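Local atomic coordinates of 2-dehydro-3-deoxyphosphogluconate aldolase (Vibrio fischeri, PDB entry 3NZR), a protein that belongs to the KDGP aldolase family and has a TIM-barrel-type fold, in which parallel strands are ringed by helices. Residues 45-48 against 49-53; 84-88 against 89-93; 239-242 against 243-246. All coordinates share one frame; numbering follows the deposited sequence.

In the fold
Three local contacts, met in series along the chain with none nested in or crossing another, illustrate how a barrel-type fold starts, ends and carries its outer helices. Interaction 1 turns the loop after strand 37-42 into helix 49-61. Interaction 2 ends helix 79-89 and starts the short loop to strand 93-94. These two touch, their centres 12 Å apart, because the two helices are neighbours: Ala52 meets Ile85 and Val53 meets His88. Interaction 3 joins successive turns of the C-terminal helix 233-247, which rests on the first strand, 16-19. It lies across the centre of the chain from interaction 1, with nearest atoms about 19 Å apart.

Interaction 1: residues 45-48 against 49-53; sequences NYPD and VDTAV
Two torsions bring Asp48 and Thr51 together. Asp48 has CG between its backbone N and carbonyl carbon (chi1 57°), which swings the carboxylate over the first turn of helix 49-61, while Thr51 places OG1 beside its own backbone N (chi1 -58°), so that hydroxyl and amide face the same acceptor. That acceptor is Asp48 OD1, and the two donors share it. Thr51 N gives a capping bond of 3.0 Å to Asp48 OD1, arriving nearly in line with the C-O bond. Thr51 OG1 donates to Asp48 OD1 over only 2.6 Å, coming from the syn side and 27° out of the carboxylate plane. The two side chains cross at about a right angle, and the double grip restrains the carboxylate through a single oxygen.

This is the N-cap of an alpha-helix, with Asp48 in the capping position, where a carboxylate probably also gains from the positive end of the helix dipole. The backbone of the same residue starts the helical ladder: Ala52 N donates to Asp48 O at 3.2 Å.

The two residues before the cap lie against the first turn of the helix. The CD and CG side of the Pro47 ring meets the methyl branch of Thr51, the two side chains at about a right angle, with Pro47 CD 3.6 Å from Thr51 CG2. Tyr46 lays one ring face over Ala52, a CH-pi contact in which Ala52 CA stands 3.9 Å from the centroid of the Tyr46 ring; Ala52 CB comes within 3.7 Å of Tyr46 CG, at the near end of the ring. Farther along the same helix, Met56 and Tyr59 also touch Tyr46, whose OH is hydrogen-bonded to Asp55 OD2. Val49 turns instead to helix 79-89, where it meets Met81 and Leu84.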
loop_
_atom_site.group_PDB
_atom_site.type_symbol
_atom_site.label_atom_id
_atom_site.label_comp_id
_atom_site.label_asym_id
_atom_site.label_seq_id
_atom_site.Cartn_x
_atom_site.Cartn_y
_atom_site.Cartn_z
ATOM N N ASN A 45 4.055 1.600 -23.614
ATOM C CA ASN A 45 4.343 2.000 -24.974
ATOM C C ASN A 45 5.685 2.697 -25.091
ATOM O O ASN A 45 5.974 3.303 -26.091
ATOM C CB ASN A 45 3.259 2.941 -25.491
ATOM C CG ASN A 45 1.975 2.239 -25.819
ATOM O OD1 ASN A 45 1.945 1.075 -26.055
ATOM N ND2 ASN A 45 0.905 2.964 -25.800
ATOM N N TYR A 46 6.460 2.664 -24.030
ATOM C CA TYR A 46 7.726 3.354 -23.978
ATOM C C TYR A 46 8.770 2.456 -23.345
ATOM O O TYR A 46 8.467 1.669 -22.498
ATOM C CB TYR A 46 7.653 4.662 -23.194
ATOM C CG TYR A 46 6.703 5.652 -23.724
ATOM C CD1 TYR A 46 7.067 6.543 -24.703
ATOM C CD2 TYR A 46 5.417 5.690 -23.282
ATOM C CE1 TYR A 46 6.174 7.467 -25.209
ATOM C CE2 TYR A 46 4.518 6.589 -23.792
ATOM C CZ TYR A 46 4.904 7.469 -24.765
ATOM O OH TYR A 46 3.996 8.322 -25.247
ATOM N N PRO A 47 10.013 2.628 -23.764
ATOM C CA PRO A 47 11.147 1.821 -23.348
ATOM C C PRO A 47 11.709 2.090 -21.974
ATOM O O PRO A 47 12.288 1.218 -21.375
ATOM C CB PRO A 47 12.202 2.236 -24.354
ATOM C CG PRO A 47 11.853 3.503 -24.713
ATOM C CD PRO A 47 10.429 3.631 -24.725
ATOM N N ASP A 48 11.576 3.307 -21.499
ATOM C CA ASP A 48 12.037 3.651 -20.175
ATOM C C ASP A 48 11.326 4.872 -19.609
ATOM O O ASP A 48 10.597 5.519 -20.313
ATOM C CB ASP A 48 13.550 3.824 -20.134
ATOM C CG ASP A 48 14.051 4.836 -21.087
ATOM O OD1 ASP A 48 13.390 5.793 -21.366
ATOM O OD2 ASP A 48 15.155 4.680 -21.576
ATOM N N VAL A 49 11.606 5.192 -18.355
ATOM C CA VAL A 49 10.923 6.265 -17.641
ATOM C C VAL A 49 11.145 7.595 -18.347
ATOM O O VAL A 49 10.196 8.332 -18.541
ATOM C CB VAL A 49 11.390 6.374 -16.173
ATOM C CG1 VAL A 49 10.990 7.682 -15.539
ATOM C CG2 VAL A 49 10.873 5.188 -15.388
ATOM N N ASP A 50 12.388 7.889 -18.721
ATOM C CA ASP A 50 12.708 9.204 -19.247
ATOM C C ASP A 50 12.082 9.467 -20.607
ATOM O O ASP A 50 11.622 10.557 -20.878
ATOM C CB ASP A 50 14.234 9.362 -19.337
ATOM C CG ASP A 50 14.900 9.385 -17.949
ATOM O OD1 ASP A 50 14.219 9.755 -16.929
ATOM O OD2 ASP A 50 16.112 9.040 -17.879
ATOM N N THR A 51 12.074 8.448 -21.442
ATOM C CA THR A 51 11.432 8.502 -22.749
ATOM C C THR A 51 9.924 8.742 -22.624
ATOM O O THR A 51 9.349 9.548 -23.347
ATOM C CB THR A 51 11.746 7.183 -23.506
ATOM O OG1 THR A 51 13.190 7.038 -23.611
ATOM C CG2 THR A 51 11.124 7.141 -24.925
ATOM N N ALA A 52 9.287 8.062 -21.673
ATOM C CA ALA A 52 7.836 8.289 -21.397
ATOM C C ALA A 52 7.599 9.716 -20.795
ATOM O O ALA A 52 6.680 10.423 -21.166
ATOM C CB ALA A 52 7.337 7.222 -20.467
ATOM N N VAL A 53 8.471 10.162 -19.906
ATOM C CA VAL A 53 8.257 11.449 -19.286
ATOM C C VAL A 53 8.316 12.572 -20.345
ATOM O O VAL A 53 7.476 13.486 -20.330
ATOM C CB VAL A 53 9.247 11.687 -18.159
ATOM C CG1 VAL A 53 9.240 13.152 -17.718
ATOM C CG2 VAL A 53 8.985 10.721 -16.967
#

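Interaction 2: residues 84-88 against 89-93; sequences LISQH and VQPQH
Gln87 and Gln90 meet where helix 79-89 runs out, at the C-terminal end of the helix in a beta-alpha-beta crossover from strand 67-70 to the adjacent parallel strand 93-94. Gln90 is the first residue to leave helical geometry, with a positive phi of 50°. Its side chain bends at chi2 and curls back, bringing NE2 2.9 Å from Gln87 O. That bond is almost straight and lies in the plane of the Gln90 amide, although NE2 stands 29° from the plane of the Gln87 carbonyl. A side chain thus takes up one of the last carbonyls of the helix. The backbone supplies the other bonds: Gln90 N to Ser86 O and Val89 N to Ile85 O, both 2.8 Å. Beside them Ile85 and Val89 lie side by side, their CG2 methyls 3.8 Å apart.

Further out, the Gln90 amide is held at both ends, NE2 also donating to Ala108 O and OE1 accepting from Gln110 NE2. Ile85 rests on Val69 of strand 67-70 and on Met56 of helix 49-61. Pro91 also touches Val69, and its CD lies 4.1 Å from Ser86 CB, while Ser86 OG is hydrogen-bonded one turn back to Val82 O.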
loop_
_atom_site.group_PDB
_atom_site.type_symbol
_atom_site.label_atom_id
_atom_site.label_comp_id
_atom_site.label_asym_id
_atom_site.label_seq_id
_atom_site.Cartn_x
_atom_site.Cartn_y
_atom_site.Cartn_z
ATOM N N LEU A 84 7.132 6.049 -11.018
ATOM C CA LEU A 84 8.334 6.873 -11.286
ATOM C C LEU A 84 8.028 7.893 -12.394
ATOM O O LEU A 84 8.415 9.038 -12.328
ATOM C CB LEU A 84 9.482 6.005 -11.772
ATOM C CG LEU A 84 10.015 5.070 -10.704
ATOM C CD1 LEU A 84 11.031 4.112 -11.319
ATOM C CD2 LEU A 84 10.694 5.892 -9.633
ATOM N N ILE A 85 7.324 7.478 -13.432
ATOM C CA ILE A 85 6.848 8.464 -14.456
ATOM C C ILE A 85 5.999 9.596 -13.868
ATOM O O ILE A 85 6.207 10.792 -14.178
ATOM C CB ILE A 85 6.034 7.735 -15.538
ATOM C CG1 ILE A 85 6.950 6.847 -16.389
ATOM C CG2 ILE A 85 5.274 8.728 -16.472
ATOM C CD1 ILE A 85 6.168 5.909 -17.291
ATOM N N SER A 86 5.004 9.256 -13.062
ATOM C CA SER A 86 4.106 10.235 -12.502
ATOM C C SER A 86 4.829 11.220 -11.583
ATOM O O SER A 86 4.501 12.394 -11.506
ATOM C CB SER A 86 2.936 9.545 -11.772
ATOM O OG SER A 86 2.218 8.657 -12.663
ATOM N N GLN A 87 5.817 10.738 -10.836
ATOM C CA GLN A 87 6.648 11.594 -10.035
ATOM C C GLN A 87 7.112 12.790 -10.876
ATOM O O GLN A 87 6.988 13.919 -10.410
ATOM C CB GLN A 87 7.848 10.841 -9.485
ATOM C CG GLN A 87 8.800 11.698 -8.614
ATOM C CD GLN A 87 9.789 10.853 -7.855
ATOM O OE1 GLN A 87 10.251 9.843 -8.351
ATOM N NE2 GLN A 87 10.111 11.256 -6.638
ATOM N N HIS A 88 7.629 12.546 -12.074
ATOM C CA HIS A 88 8.185 13.629 -12.922
ATOM C C HIS A 88 7.150 14.305 -13.777
ATOM O O HIS A 88 7.233 15.489 -14.000
ATOM C CB HIS A 88 9.287 13.094 -13.800
ATOM C CG HIS A 88 10.415 12.542 -13.022
ATOM N ND1 HIS A 88 11.076 11.389 -13.384
ATOM C CD2 HIS A 88 11.000 12.978 -11.877
ATOM C CE1 HIS A 88 12.038 11.152 -12.500
ATOM N NE2 HIS A 88 12.011 12.099 -11.575
ATOM N N VAL A 89 6.144 13.575 -14.229
ATOM C CA VAL A 89 5.085 14.187 -15.053
ATOM C C VAL A 89 4.086 15.067 -14.235
ATOM O O VAL A 89 3.559 16.070 -14.762
ATOM C CB VAL A 89 4.311 13.091 -15.792
ATOM C CG1 VAL A 89 2.990 13.610 -16.310
ATOM C CG2 VAL A 89 5.152 12.494 -16.917
ATOM N N GLN A 90 3.798 14.708 -12.971
ATOM C CA GLN A 90 2.785 15.422 -12.166
ATOM C C GLN A 90 1.472 15.565 -12.982
ATOM O O GLN A 90 1.001 16.665 -13.233
ATOM C CB GLN A 90 3.288 16.807 -11.710
ATOM C CG GLN A 90 4.519 16.723 -10.752
ATOM C CD GLN A 90 4.169 16.214 -9.339
ATOM O OE1 GLN A 90 3.316 16.761 -8.663
ATOM N NE2 GLN A 90 4.879 15.226 -8.894
ATOM N N PRO A 91 0.873 14.438 -13.367
ATOM C CA PRO A 91 -0.400 14.467 -14.096
ATOM C C PRO A 91 -1.605 14.691 -13.204
ATOM O O PRO A 91 -1.513 14.568 -11.958
ATOM C CB PRO A 91 -0.443 13.083 -14.688
ATOM C CG PRO A 91 0.226 12.195 -13.560
ATOM C CD PRO A 91 1.148 13.097 -12.791
ATOM N N GLN A 92 -2.751 14.957 -13.837
ATOM C CA GLN A 92 -3.989 14.995 -13.107
ATOM C C GLN A 92 -4.414 13.624 -12.609
ATOM O O GLN A 92 -5.177 13.589 -11.642
ATOM C CB GLN A 92 -5.107 15.618 -13.916
ATOM C CG GLN A 92 -4.880 17.132 -14.060
ATOM C CD GLN A 92 -5.901 17.817 -14.999
ATOM O OE1 GLN A 92 -6.902 17.215 -15.368
ATOM N NE2 GLN A 92 -5.634 19.064 -15.368
ATOM N N HIS A 93 -4.024 12.551 -13.299
ATOM C CA HIS A 93 -4.575 11.208 -13.014
ATOM C C HIS A 93 -3.558 10.117 -13.205
ATOM O O HIS A 93 -2.767 10.125 -14.164
ATOM C CB HIS A 93 -5.811 10.996 -13.903
ATOM C CG HIS A 93 -6.546 9.721 -13.621
ATOM N ND1 HIS A 93 -7.643 9.677 -12.797
ATOM C CD2 HIS A 93 -6.354 8.474 -14.068
ATOM C CE1 HIS A 93 -8.088 8.435 -12.737
ATOM N NE2 HIS A 93 -7.352 7.693 -13.534
#

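Interaction 3: residues 239-242 against 243-246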
loop_
_atom_site.group_PDB
_atom_site.type_symbol
_atom_site.label_atom_id
_atom_site.label_comp_id
_atom_site.label_asym_id
_atom_site.label_seq_id
_atom_site.Cartn_x
_atom_site.Cartn_y
_atom_site.Cartn_z
ATOM N N LEU A 239 -20.208 11.104 -26.196
ATOM C CA LEU A 239 -20.182 10.786 -24.770
ATOM C C LEU A 239 -20.415 12.062 -23.899
ATOM O O LEU A 239 -21.086 12.020 -22.875
ATOM C CB LEU A 239 -18.841 10.173 -24.439
ATOM C CG LEU A 239 -18.516 8.735 -24.930
ATOM C CD1 LEU A 239 -17.012 8.466 -24.839
ATOM C CD2 LEU A 239 -19.236 7.728 -24.098
ATOM N N LEU A 240 -19.903 13.203 -24.352
ATOM C CA LEU A 240 -20.064 14.452 -23.564
ATOM C C LEU A 240 -21.532 14.834 -23.589
ATOM O O LEU A 240 -22.081 15.173 -22.549
ATOM C CB LEU A 240 -19.232 15.620 -24.064
ATOM C CG LEU A 240 -19.414 16.996 -23.386
ATOM C CD1 LEU A 240 -18.877 17.007 -21.882
ATOM C CD2 LEU A 240 -18.742 18.135 -24.208
ATOM N N ASP A 241 -22.164 14.749 -24.751
ATOM C CA ASP A 241 -23.563 15.141 -24.846
ATOM C C ASP A 241 -24.456 14.183 -24.029
ATOM O O ASP A 241 -25.382 14.612 -23.365
ATOM C CB ASP A 241 -24.000 15.160 -26.291
ATOM C CG ASP A 241 -23.520 16.416 -27.058
ATOM O OD1 ASP A 241 -23.031 17.407 -26.445
ATOM O OD2 ASP A 241 -23.633 16.375 -28.305
HETATM N N MSE A 242 -24.152 12.883 -24.086
HETATM C CA MSE A 242 -24.808 11.909 -23.240
HETATM C C MSE A 242 -24.641 12.235 -21.766
HETATM O O MSE A 242 -25.597 12.110 -20.983
HETATM C CB MSE A 242 -24.287 10.485 -23.506
HETATM C CG MSE A 242 -24.760 9.911 -24.808
HETATM SE SE MSE A 242 -24.022 8.071 -25.118
HETATM C CE MSE A 242 -24.975 7.666 -26.822
ATOM N N THR A 243 -23.457 12.703 -21.402
ATOM C CA THR A 243 -23.213 13.047 -20.016
ATOM C C THR A 243 -24.088 14.284 -19.609
ATOM O O THR A 243 -24.713 14.300 -18.548
ATOM C CB THR A 243 -21.709 13.273 -19.810
ATOM O OG1 THR A 243 -21.006 12.045 -20.157
ATOM C CG2 THR A 243 -21.376 13.724 -18.364
ATOM N N LYS A 244 -24.228 15.251 -20.508
ATOM C CA LYS A 244 -25.003 16.467 -20.185
ATOM C C LYS A 244 -26.460 16.105 -20.007
ATOM O O LYS A 244 -27.106 16.591 -19.049
ATOM C CB LYS A 244 -24.877 17.507 -21.294
ATOM C CG LYS A 244 -23.487 17.980 -21.493
ATOM C CD LYS A 244 -23.398 19.118 -22.502
ATOM C CE LYS A 244 -21.978 19.681 -22.561
ATOM N NZ LYS A 244 -21.862 20.781 -23.575
ATOM N N LYS A 245 -26.944 15.235 -20.892
ATOM C CA LYS A 245 -28.289 14.682 -20.802
ATOM C C LYS A 245 -28.551 13.818 -19.566
ATOM O O LYS A 245 -29.690 13.764 -19.101
ATOM C CB LYS A 245 -28.618 13.877 -22.042
ATOM C CG LYS A 245 -30.016 13.276 -22.031
ATOM C CD LYS A 245 -30.392 12.705 -23.388
ATOM C CE LYS A 245 -31.729 11.938 -23.312
ATOM N NZ LYS A 245 -31.906 10.904 -24.389
ATOM N N LEU A 246 -27.520 13.134 -19.052
ATOM C CA LEU A 246 -27.667 12.284 -17.871
ATOM C C LEU A 246 -27.874 13.160 -16.649
ATOM O O LEU A 246 -28.631 12.832 -15.779
ATOM C CB LEU A 246 -26.413 11.407 -17.621
ATOM C CG LEU A 246 -26.228 10.116 -18.412
ATOM C CD1 LEU A 246 -24.789 9.597 -18.188
ATOM C CD2 LEU A 246 -27.271 9.067 -18.033
#
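Lys244 passes the outer end of its chain over the side chain of Leu240, one turn earlier on helix 233-247, with CE making the closest approaches: Lys244 CE is 3.8 Å from Leu240 CG and 3.9 Å from Leu240 CD2. The lysine is extended beyond CG, which carries NZ past the leucine to a salt bridge with Glu34 OE1. Glu34 also touches Leu240, so one residue meets both the charged end of the lysine and the leucine its chain end passes. A bound magnesium ion lies about 6 Å from the Lys244 side chain.

On a buried part of the helix, Thr243 turns its hydroxyl back toward the preceding turn. With OG1 beside the backbone N (chi1 -60°), it donates to Leu239 O at 2.7 Å, while Thr243 N makes the ordinary helical bond of 2.9 Å to Leu239 O. The two donors reach that oxygen from opposite faces of the carbonyl plane. Thr243 OG1 is also hydrogen-bonded to Tyr200 OH, which links this turn to helix 200-209. The ladder continues with Lys244 N to Leu240 O, Lys245 N to Asp241 O and Leu246 N to Met242 O.

The helix is the last of the barrel-type fold and lies against its first strand, 16-19: Leu239 and Thr243 both touch Leu16. Leu246 packs on Met204 and Gln205, and the selenomethionine at Met242 touches Glu201.

Asp241 OD1 stands 4.6 Å from Lys244 NZ, beyond salt-bridge range, and the Asp241 carboxylate is paired through OD2 with Lys237. The opposite charges at this spacing may still attract weakly, so the charge of Lys244 is probably balanced chiefly by Glu34, while its CE lies against an apolar side chain.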